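PDB 5CX7: ATP:cob(I)alamin adenosyltransferase from Salmonella enterica subsp. enterica serovar Livingstone, which probably converts cob(I)alamin to adenosylcobalamin, the cofactor of propanediol dehydratase, and binds heme through its C-terminal domain. Local coordinates for residues 121-124 with 129-132. Residues are numbered along the deposited sequence; the frame is centred on the assembly and turned at random.
With GOL (glycerol), chain B.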
loop_
_atom_site.group_PDB
_atom_site.type_symbol
_atom_site.label_atom_id
_atom_site.label_comp_id
_atom_site.label_asym_id
_atom_site.label_seq_id
_atom_site.Cartn_x
_atom_site.Cartn_y
_atom_site.Cartn_z
ATOM N N GLY E 121 10.247 -9.380 20.269
ATOM C CA GLY E 121 9.704 -8.057 20.396
ATOM C C GLY E 121 8.542 -7.938 21.343
ATOM O O GLY E 121 7.670 -8.794 21.392
ATOM N N ILE E 122 8.581 -6.887 22.155
ATOM C CA ILE E 122 7.563 -6.597 23.148
ATOM C C ILE E 122 7.069 -5.182 22.979
ATOM O O ILE E 122 7.858 -4.278 22.821
ATOM C CB ILE E 122 8.125 -6.659 24.615
ATOM C CG1 ILE E 122 8.796 -8.043 24.893
ATOM C CG2 ILE E 122 7.028 -6.381 25.601
ATOM C CD1 ILE E 122 7.834 -9.253 24.862
ATOM N N SER E 123 5.754 -5.018 23.036
ATOM C CA SER E 123 5.184 -3.728 23.026
ATOM C C SER E 123 3.945 -3.709 23.867
ATOM O O SER E 123 3.178 -4.673 23.931
ATOM C CB SER E 123 4.804 -3.272 21.555
ATOM O OG SER E 123 4.272 -1.937 21.600
ATOM N N GLY E 124 3.687 -2.554 24.452
ATOM C CA GLY E 124 2.485 -2.348 25.272
ATOM C C GLY E 124 2.676 -1.538 26.520
ATOM O O GLY E 124 1.726 -0.889 27.022
ATOM N N GLN E 129 9.618 -0.623 30.236
ATOM C CA GLN E 129 8.891 -1.834 30.614
ATOM C C GLN E 129 9.011 -2.910 29.557
ATOM O O GLN E 129 9.196 -4.076 29.861
ATOM C CB GLN E 129 7.425 -1.572 30.918
ATOM C CG GLN E 129 7.190 -0.827 32.191
ATOM C CD GLN E 129 5.751 -0.372 32.332
ATOM O OE1 GLN E 129 5.052 -0.027 31.350
ATOM N NE2 GLN E 129 5.272 -0.380 33.552
ATOM N N ASP E 130 8.941 -2.497 28.288
ATOM C CA ASP E 130 9.040 -3.418 27.197
ATOM C C ASP E 130 10.416 -4.077 27.144
ATOM O O ASP E 130 10.502 -5.288 26.973
ATOM C CB ASP E 130 8.807 -2.699 25.834
ATOM C CG ASP E 130 7.423 -2.207 25.612
ATOM O OD1 ASP E 130 6.399 -2.623 26.219
ATOM O OD2 ASP E 130 7.259 -1.352 24.635
ATOM N N MET E 131 11.461 -3.304 27.407
ATOM C CA MET E 131 12.789 -3.823 27.492
ATOM C C MET E 131 12.921 -4.804 28.678
ATOM O O MET E 131 13.624 -5.802 28.580
ATOM C CB MET E 131 13.809 -2.707 27.573
ATOM C CG MET E 131 13.926 -1.900 26.225
ATOM S SD MET E 131 14.881 -0.429 26.346
ATOM C CE MET E 131 16.494 -1.176 26.500
ATOM N N ASP E 132 12.423 -4.425 29.818
ATOM C CA ASP E 132 12.452 -5.287 31.024
ATOM C C ASP E 132 11.819 -6.607 30.754
ATOM O O ASP E 132 12.402 -7.681 31.042
ATOM C CB ASP E 132 11.737 -4.538 32.144
ATOM C CG ASP E 132 11.674 -5.331 33.506
ATOM O OD1 ASP E 132 11.690 -6.554 33.496
ATOM O OD2 ASP E 132 11.386 -4.684 34.506
HETATM C C1 GOL B . 5.942 0.844 22.686
HETATM O O1 GOL B . 6.072 -0.501 22.377
HETATM C C2 GOL B . 4.538 1.227 23.159
HETATM O O2 GOL B . 3.969 0.386 24.162
HETATM C C3 GOL B . 4.869 2.609 23.703
HETATM O O3 GOL B . 3.843 3.050 24.480
#
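Asp130, in the first turn of helix 127-139, lays its carboxylate against the end of strand 115-123 and meets Ile122, Ser123 and Gly124 in succession. Asp130 OD1 comes within 3.2 Å of Gly124 N, but the angle is too poor for a hydrogen bond. Asp130 OD2 approaches Ile122 O to 3.5 Å, acceptor facing acceptor, while Ser123 CA sits 3.5 Å from the same oxygen. Further back, the Ile122 side chain crosses that of Asp130 obliquely, its CB resting 3.6 Å from Asp130 O. With chi1 at -55° for CG1, Ile122 CG2 stands anti to the backbone N, where it meets Asp130 OD1 at 3.9 Å. The Ile122 side chain also touches Ile133 and Ala134 of helix 127-139 and Ala24 of helix 14-31.

A molecule of glycerol, probably from the crystallisation liquor, bridges the two segments. Its O1 donates to Asp130 OD2 at 2.7 Å, and its O2 accepts from Gly124 N at 3.0 Å, with a bent N-H...O angle of 130°.

In the second shell, Lys66 of helix 59-72 joins both acceptors, through a salt bridge with Asp130 OD2 and a hydrogen bond to Ile122 O, and its charge probably offsets their repulsion; it is also hydrogen-bonded to the glycerol. Asp130 OD1 accepts from Gly125 N, which ties the helix to the turn leading into it.

The whole illustrates a short beta-to-alpha connection in the HbpS-like fold of the GAF clan, where an acidic side chain from the helix start closes over the turn beside a four-stranded antiparallel sheet of order 2-1-4-3.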